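Local structure of phosphatidylinositol transfer protein SFH5 (Saccharomyces cerevisiae, 6W32) at residues I119-A124 against V133-Y138; I90-W95 against Q209-E214. The protein binds and transfers phosphatidylinositol without detectable phosphatidylcholine binding or transfer, regulates plasma-membrane PtdIns(4,5)P2 homeostasis, and also binds heme b. All coordinates share one frame; numbering follows the deposited sequence.

Contact 1 of 2, residues I119-A124 against V133-Y138; sequences ILTFDA and VTWNLY. With HEM (protoporphyrin IX containing Fe), chain D.
Ile119 pairs with Trp135, and Thr121 with Val133, as the two hydrogen-bonded pairs of an antiparallel beta hairpin. Four backbone bonds hold them. Ile119 N donates to Trp135 O at 2.9 Å. The return bond from Trp135 N to Ile119 O is more bent, at 137°. Leu120 and Thr134 form the non-hydrogen-bonded pair between them.

A side-chain bond ties the same strands. The indole NE1 of Trp135 donates to Thr121 OG1 at 3.3 Å, with the hydroxyl close to the ring plane. OG1 sits between the backbone N and the carbonyl carbon of Thr121 (chi1 79°), and CG2 of the same residue also touches NE1. Val133 CG1 packs on one face of the indole, toward its rim.

The apolar contacts are few. On the face with Trp135, CB of Ile119 lies 3.9 Å from CB of Trp135. Ile119 CG1 meets Leu137 CD1 at 4.0 Å. On the other face, Leu120 CD1 touches Thr134 CG2.

Past the strand, Leu137 centres an inverse gamma turn that leads to Tyr138. Tyr138 OH donates to heme O1A at 2.6 Å, and Asn136 CB lies over the centre of the Tyr138 ring. This tyrosine is an established heme-binding residue, and Arg158 and Lys219 also bond the heme.

The hairpin forms one edge of the mixed CRAL-TRIO sheet. Strand 179-184 continues the sheet beside 132-136, helix 277-280 packs on the Ile119 and Trp135 face, and helix 151-166 touches Asn136 and Tyr138.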
loop_
_atom_site.group_PDB
_atom_site.type_symbol
_atom_site.label_atom_id
_atom_site.label_comp_id
_atom_site.label_asym_id
_atom_site.label_seq_id
_atom_site.Cartn_x
_atom_site.Cartn_y
_atom_site.Cartn_z
ATOM N N ILE A 119 -12.687 -2.113 0.465
ATOM C CA ILE A 119 -12.957 -2.633 1.800
ATOM C C ILE A 119 -11.627 -2.798 2.516
ATOM O O ILE A 119 -10.647 -3.264 1.924
ATOM C CB ILE A 119 -13.702 -3.985 1.749
ATOM C CG1 ILE A 119 -15.078 -3.815 1.115
ATOM C CG2 ILE A 119 -13.839 -4.569 3.140
ATOM C CD1 ILE A 119 -15.777 -2.572 1.575
ATOM N N LEU A 120 -11.602 -2.442 3.796
ATOM C CA LEU A 120 -10.379 -2.457 4.586
ATOM C C LEU A 120 -10.668 -3.180 5.894
ATOM O O LEU A 120 -11.571 -2.771 6.630
ATOM C CB LEU A 120 -9.895 -1.025 4.829
ATOM C CG LEU A 120 -8.896 -0.868 5.963
ATOM C CD1 LEU A 120 -7.628 -1.691 5.679
ATOM C CD2 LEU A 120 -8.555 0.591 6.181
ATOM N N THR A 121 -9.917 -4.256 6.185
ATOM C CA THR A 121 -10.177 -5.083 7.363
ATOM C C THR A 121 -8.901 -5.381 8.132
ATOM O O THR A 121 -7.813 -5.456 7.566
ATOM C CB THR A 121 -10.817 -6.419 7.006
ATOM O OG1 THR A 121 -9.803 -7.311 6.521
ATOM C CG2 THR A 121 -11.872 -6.240 5.949
ATOM N N PHE A 122 -9.049 -5.588 9.428
ATOM C CA PHE A 122 -7.910 -5.866 10.285
ATOM C C PHE A 122 -8.287 -6.941 11.285
ATOM O O PHE A 122 -9.375 -6.906 11.858
ATOM C CB PHE A 122 -7.447 -4.616 11.024
ATOM C CG PHE A 122 -6.293 -4.859 11.941
ATOM C CD1 PHE A 122 -6.468 -4.855 13.305
ATOM C CD2 PHE A 122 -5.024 -5.086 11.436
ATOM C CE1 PHE A 122 -5.406 -5.077 14.154
ATOM C CE2 PHE A 122 -3.945 -5.306 12.283
ATOM C CZ PHE A 122 -4.142 -5.302 13.640
ATOM N N ASP A 123 -7.381 -7.892 11.489
ATOM C CA ASP A 123 -7.606 -9.084 12.314
ATOM C C ASP A 123 -6.468 -9.138 13.328
ATOM O O ASP A 123 -5.377 -9.642 13.030
ATOM C CB ASP A 123 -7.658 -10.345 11.461
ATOM C CG ASP A 123 -7.587 -11.619 12.282
ATOM O OD1 ASP A 123 -7.932 -11.599 13.485
ATOM O OD2 ASP A 123 -7.212 -12.667 11.714
ATOM N N ALA A 124 -6.742 -8.616 14.529
ATOM C CA ALA A 124 -5.710 -8.494 15.549
ATOM C C ALA A 124 -5.006 -9.817 15.802
ATOM O O ALA A 124 -3.830 -9.832 16.198
ATOM C CB ALA A 124 -6.324 -7.969 16.839
ATOM N N VAL A 133 -5.472 -6.123 5.749
ATOM C CA VAL A 133 -5.813 -6.504 4.384
ATOM C C VAL A 133 -6.596 -5.367 3.755
ATOM O O VAL A 133 -7.441 -4.756 4.426
ATOM C CB VAL A 133 -6.655 -7.809 4.365
ATOM C CG1 VAL A 133 -6.803 -8.348 2.962
ATOM C CG2 VAL A 133 -6.038 -8.880 5.237
ATOM N N THR A 134 -6.348 -5.081 2.472
ATOM C CA THR A 134 -7.303 -4.253 1.727
ATOM C C THR A 134 -7.905 -5.067 0.596
ATOM O O THR A 134 -7.293 -6.013 0.091
ATOM C CB THR A 134 -6.725 -2.950 1.133
ATOM O OG1 THR A 134 -5.944 -3.240 -0.033
ATOM C CG2 THR A 134 -5.892 -2.213 2.110
ATOM N N TRP A 135 -9.101 -4.677 0.186
ATOM C CA TRP A 135 -9.864 -5.478 -0.748
ATOM C C TRP A 135 -10.437 -4.567 -1.821
ATOM O O TRP A 135 -11.099 -3.580 -1.504
ATOM C CB TRP A 135 -11.013 -6.205 -0.045
ATOM C CG TRP A 135 -10.726 -7.041 1.185
ATOM C CD1 TRP A 135 -10.242 -6.623 2.407
ATOM C CD2 TRP A 135 -10.998 -8.437 1.318
ATOM N NE1 TRP A 135 -10.190 -7.700 3.284
ATOM C CE2 TRP A 135 -10.643 -8.817 2.631
ATOM C CE3 TRP A 135 -11.507 -9.399 0.448
ATOM C CZ2 TRP A 135 -10.778 -10.121 3.086
ATOM C CZ3 TRP A 135 -11.645 -10.681 0.889
ATOM C CH2 TRP A 135 -11.276 -11.044 2.206
ATOM N N ASN A 136 -10.236 -4.921 -3.079
ATOM C CA ASN A 136 -10.853 -4.201 -4.179
ATOM C C ASN A 136 -11.884 -5.103 -4.836
ATOM O O ASN A 136 -11.552 -6.198 -5.294
ATOM C CB ASN A 136 -9.809 -3.738 -5.189
ATOM C CG ASN A 136 -8.794 -2.820 -4.575
ATOM O OD1 ASN A 136 -7.681 -3.244 -4.230
ATOM N ND2 ASN A 136 -9.173 -1.562 -4.398
ATOM N N LEU A 137 -13.137 -4.666 -4.846
ATOM C CA LEU A 137 -14.195 -5.478 -5.426
ATOM C C LEU A 137 -14.367 -5.101 -6.888
ATOM O O LEU A 137 -15.450 -4.745 -7.349
ATOM C CB LEU A 137 -15.488 -5.320 -4.636
ATOM C CG LEU A 137 -15.230 -5.609 -3.168
ATOM C CD1 LEU A 137 -16.455 -5.396 -2.349
ATOM C CD2 LEU A 137 -14.721 -7.024 -3.032
ATOM N N TYR A 138 -13.251 -5.199 -7.607
ATOM C CA TYR A 138 -13.206 -4.687 -8.971
ATOM C C TYR A 138 -14.197 -5.392 -9.895
ATOM O O TYR A 138 -14.718 -4.776 -10.827
ATOM C CB TYR A 138 -11.788 -4.796 -9.515
ATOM C CG TYR A 138 -10.836 -3.741 -8.985
ATOM C CD1 TYR A 138 -11.289 -2.500 -8.549
ATOM C CD2 TYR A 138 -9.472 -3.983 -8.931
ATOM C CE1 TYR A 138 -10.386 -1.542 -8.066
ATOM C CE2 TYR A 138 -8.580 -3.021 -8.463
ATOM C CZ TYR A 138 -9.038 -1.821 -8.040
ATOM O OH TYR A 138 -8.118 -0.925 -7.580
HETATM C CHA HEM D . -3.560 -4.955 -10.935
HETATM C CHB HEM D . -7.943 -3.394 -12.103
HETATM C CHC HEM D . -8.889 -7.680 -14.132
HETATM C CHD HEM D . -4.636 -9.415 -12.505
HETATM C C1A HEM D . -4.679 -4.178 -11.078
HETATM C C2A HEM D . -4.740 -2.806 -10.668
HETATM C C3A HEM D . -5.953 -2.328 -11.015
HETATM C C4A HEM D . -6.671 -3.433 -11.630
HETATM C CMA HEM D . -6.588 -0.929 -10.820
HETATM C CAA HEM D . -3.494 -2.150 -10.051
HETATM C CBA HEM D . -3.490 -1.865 -8.567
HETATM C CGA HEM D . -4.625 -2.373 -7.763
HETATM O O1A HEM D . -5.699 -1.719 -7.950
HETATM O O2A HEM D . -4.240 -2.687 -6.588
HETATM C C1B HEM D . -8.559 -4.390 -12.803
HETATM C C2B HEM D . -9.851 -4.280 -13.419
HETATM C C3B HEM D . -10.128 -5.456 -13.986
HETATM C C4B HEM D . -9.005 -6.360 -13.746
HETATM C CMB HEM D . -10.708 -2.997 -13.374
HETATM C CAB HEM D . -11.421 -5.825 -14.745
HETATM C CBB HEM D . -11.392 -6.355 -15.955
HETATM C C1C HEM D . -7.854 -8.561 -13.881
HETATM C C2C HEM D . -7.723 -9.980 -14.281
HETATM C C3C HEM D . -6.538 -10.447 -13.825
HETATM C C4C HEM D . -5.876 -9.359 -13.119
HETATM C CMC HEM D . -8.767 -10.809 -15.075
HETATM C CAC HEM D . -5.978 -11.886 -13.989
HETATM C CBC HEM D . -5.372 -12.533 -12.966
HETATM C C1D HEM D . -3.918 -8.377 -11.978
HETATM C C2D HEM D . -2.553 -8.420 -11.511
HETATM C C3D HEM D . -2.240 -6.994 -11.052
HETATM C C4D HEM D . -3.440 -6.262 -11.275
HETATM C CMD HEM D . -1.586 -9.607 -11.465
HETATM C CAD HEM D . -0.983 -6.388 -10.417
HETATM C CBD HEM D . -1.315 -6.134 -8.942
HETATM C CGD HEM D . -0.065 -5.647 -8.253
HETATM O O1D HEM D . -0.162 -5.228 -7.052
HETATM O O2D HEM D . 0.959 -5.436 -8.989
HETATM N NA HEM D . -5.856 -4.532 -11.674
HETATM N NB HEM D . -8.070 -5.662 -13.020
HETATM N NC HEM D . -6.719 -8.269 -13.211
HETATM N ND HEM D . -4.405 -7.064 -11.836
HETATM FE FE HEM D . -6.308 -6.416 -12.341
#

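Contact 2 of 2, residues I90-W95 against Q209-E214; sequences IDILNW and QKYYPE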
loop_
_atom_site.group_PDB
_atom_site.type_symbol
_atom_site.label_atom_id
_atom_site.label_comp_id
_atom_site.label_asym_id
_atom_site.label_seq_id
_atom_site.Cartn_x
_atom_site.Cartn_y
_atom_site.Cartn_z
ATOM N N ILE A 90 14.750 10.034 -2.249
ATOM C CA ILE A 90 14.351 11.331 -2.763
ATOM C C ILE A 90 13.082 11.193 -3.574
ATOM O O ILE A 90 12.104 11.919 -3.357
ATOM C CB ILE A 90 15.456 11.991 -3.604
ATOM C CG1 ILE A 90 16.807 11.991 -2.891
ATOM C CG2 ILE A 90 15.036 13.428 -3.914
ATOM C CD1 ILE A 90 17.020 13.160 -2.116
ATOM N N ASP A 91 13.071 10.272 -4.530
ATOM C CA ASP A 91 11.904 10.192 -5.404
ATOM C C ASP A 91 10.630 9.909 -4.618
ATOM O O ASP A 91 9.560 10.437 -4.955
ATOM C CB ASP A 91 12.139 9.155 -6.474
ATOM C CG ASP A 91 13.351 9.475 -7.284
ATOM O OD1 ASP A 91 13.933 10.547 -7.028
ATOM O OD2 ASP A 91 13.735 8.669 -8.156
ATOM N N ILE A 92 10.731 9.132 -3.532
ATOM C CA ILE A 92 9.549 8.877 -2.713
ATOM C C ILE A 92 9.090 10.158 -2.038
ATOM O O ILE A 92 7.962 10.621 -2.245
ATOM C CB ILE A 92 9.816 7.778 -1.681
ATOM C CG1 ILE A 92 9.779 6.404 -2.354
ATOM C CG2 ILE A 92 8.748 7.833 -0.641
ATOM C CD1 ILE A 92 10.672 5.361 -1.687
ATOM N N LEU A 93 9.966 10.759 -1.233
ATOM C CA LEU A 93 9.584 11.933 -0.450
ATOM C C LEU A 93 9.106 13.087 -1.342
ATOM O O LEU A 93 8.171 13.808 -0.987
ATOM C CB LEU A 93 10.769 12.370 0.409
ATOM C CG LEU A 93 11.030 11.485 1.618
ATOM C CD1 LEU A 93 12.154 12.035 2.465
ATOM C CD2 LEU A 93 9.753 11.302 2.436
ATOM N N ASN A 94 9.732 13.299 -2.493
ATOM C CA ASN A 94 9.247 14.367 -3.358
ATOM C C ASN A 94 7.839 14.058 -3.838
ATOM O O ASN A 94 6.954 14.915 -3.793
ATOM C CB ASN A 94 10.179 14.569 -4.551
ATOM C CG ASN A 94 11.460 15.293 -4.182
ATOM O OD1 ASN A 94 11.541 15.991 -3.165
ATOM N ND2 ASN A 94 12.483 15.110 -5.013
ATOM N N TRP A 95 7.620 12.835 -4.314
ATOM C CA TRP A 95 6.284 12.419 -4.732
ATOM C C TRP A 95 5.266 12.597 -3.597
ATOM O O TRP A 95 4.124 13.036 -3.829
ATOM C CB TRP A 95 6.355 10.966 -5.227
ATOM C CG TRP A 95 5.088 10.401 -5.747
ATOM C CD1 TRP A 95 4.634 10.413 -7.045
ATOM C CD2 TRP A 95 4.115 9.691 -4.990
ATOM N NE1 TRP A 95 3.412 9.774 -7.134
ATOM C CE2 TRP A 95 3.069 9.324 -5.885
ATOM C CE3 TRP A 95 4.020 9.332 -3.648
ATOM C CZ2 TRP A 95 1.948 8.614 -5.468
ATOM C CZ3 TRP A 95 2.907 8.638 -3.234
ATOM C CH2 TRP A 95 1.881 8.276 -4.143
ATOM N N GLN A 209 4.944 0.097 -7.273
ATOM C CA GLN A 209 6.319 -0.331 -7.527
ATOM C C GLN A 209 7.340 0.756 -7.176
ATOM O O GLN A 209 8.324 0.490 -6.479
ATOM C CB GLN A 209 6.465 -0.752 -8.979
ATOM C CG GLN A 209 5.773 -2.064 -9.333
ATOM C CD GLN A 209 6.243 -3.271 -8.493
ATOM O OE1 GLN A 209 7.262 -3.895 -8.801
ATOM N NE2 GLN A 209 5.491 -3.594 -7.427
ATOM N N LYS A 210 7.133 1.997 -7.650
ATOM C CA LYS A 210 8.167 3.019 -7.501
ATOM C C LYS A 210 8.173 3.663 -6.125
ATOM O O LYS A 210 9.234 4.108 -5.672
ATOM C CB LYS A 210 8.010 4.108 -8.565
ATOM C CG LYS A 210 8.145 3.626 -10.026
ATOM C CD LYS A 210 8.086 4.821 -11.049
ATOM C CE LYS A 210 6.707 4.965 -11.762
ATOM N NZ LYS A 210 6.147 6.366 -11.730
ATOM N N TYR A 211 7.019 3.725 -5.448
ATOM C CA TYR A 211 6.892 4.492 -4.213
ATOM C C TYR A 211 6.363 3.697 -3.037
ATOM O O TYR A 211 6.364 4.202 -1.920
ATOM C CB TYR A 211 5.973 5.709 -4.408
ATOM C CG TYR A 211 6.327 6.530 -5.617
ATOM C CD1 TYR A 211 7.528 7.200 -5.686
ATOM C CD2 TYR A 211 5.469 6.606 -6.702
ATOM C CE1 TYR A 211 7.870 7.945 -6.803
ATOM C CE2 TYR A 211 5.812 7.330 -7.838
ATOM C CZ TYR A 211 7.015 8.006 -7.879
ATOM O OH TYR A 211 7.375 8.745 -8.981
ATOM N N TYR A 212 5.945 2.494 -3.224
ATOM C CA TYR A 212 5.574 1.816 -2.002
ATOM C C TYR A 212 6.330 0.481 -1.848
ATOM O O TYR A 212 5.690 -0.500 -1.456
ATOM C CB TYR A 212 4.061 1.574 -1.987
ATOM C CG TYR A 212 3.228 2.795 -1.779
ATOM C CD1 TYR A 212 2.691 3.071 -0.533
ATOM C CD2 TYR A 212 2.924 3.660 -2.832
ATOM C CE1 TYR A 212 1.891 4.182 -0.324
ATOM C CE2 TYR A 212 2.115 4.800 -2.623
ATOM C CZ TYR A 212 1.600 5.036 -1.367
ATOM O OH TYR A 212 0.788 6.117 -1.131
ATOM N N PRO A 213 7.647 0.389 -2.026
ATOM C CA PRO A 213 8.274 -0.912 -2.014
ATOM C C PRO A 213 8.283 -1.483 -0.600
ATOM O O PRO A 213 8.190 -0.769 0.399
ATOM C CB PRO A 213 9.667 -0.601 -2.477
ATOM C CG PRO A 213 9.959 0.707 -1.896
ATOM C CD PRO A 213 8.619 1.397 -1.634
ATOM N N GLU A 214 8.454 -2.802 -0.518
ATOM C CA GLU A 214 8.637 -3.482 0.763
ATOM C C GLU A 214 7.472 -3.255 1.714
ATOM O O GLU A 214 7.658 -3.184 2.934
ATOM C CB GLU A 214 9.937 -3.098 1.453
ATOM C CG GLU A 214 11.176 -3.780 0.862
ATOM C CD GLU A 214 11.126 -5.327 0.867
ATOM O OE1 GLU A 214 10.786 -5.910 1.932
ATOM O OE2 GLU A 214 11.450 -5.948 -0.190
#
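Trp95 holds CG anti to its backbone N (chi1 -177°), while Tyr211 holds CG anti to its carbonyl carbon. These torsions set each CG, and the rings they carry lie face to face. The five-membered ring of Trp95 stacks on the Tyr211 ring, with centroids 3.8 Å apart and planes at 13°. Trp95 CD1 comes within 3.4 Å of Tyr211 CE2. Trp95 CB adds a CH-pi contact over the same face of the phenol, 4.0 Å from its centroid. Lys210 CB lies over the opposite face of Tyr211.

The six-membered ring of Trp95 meets Tyr212, the first residue to leave the helix. Trp95 CH2 approaches CE2 at the edge of the Tyr212 ring, 3.8 Å away, and the planes stand at 82°. Tyr212 OH is hydrogen-bonded to Glu163 OE2, in helix 151-166. About one turn before Trp95, Ile92 CG1 packs against Tyr211 CA at 3.9 Å, and Ile92 CD1 reaches Pro213 CD.

The aromatic cluster of Trp95, Tyr211 and Tyr212 joins helix 82-98 to the C-terminal end of helix 195-211, and Phe99 stacks on Trp95 as well. The contact therefore rests on ring stacking and apolar packing, with its polar tie at Tyr212 directed to a third helix.

Overall arrangement
Contact 1 and contact 2 lie on opposite sides of the chain's centre. Their centres are 23 Å apart and their nearest atoms about 10 Å apart, so they do not touch. Along the chain, contact 1 is nested inside the loop that contact 2 closes: helix 82-98 comes first, then the hairpin 118-122 and 132-136, then the end of helix 195-211. Helix 151-166 borders both. It meets Asn136 and Tyr138 of contact 1 and Trp95 and Tyr212 of contact 2, and it carries the heme-binding Arg158. Contact 1 thus reaches the heme directly, whereas contact 2 joins helix 82-98 to the C-terminal end of helix 195-211, with the side chain of Tyr212 about 9 Å from the bound heme.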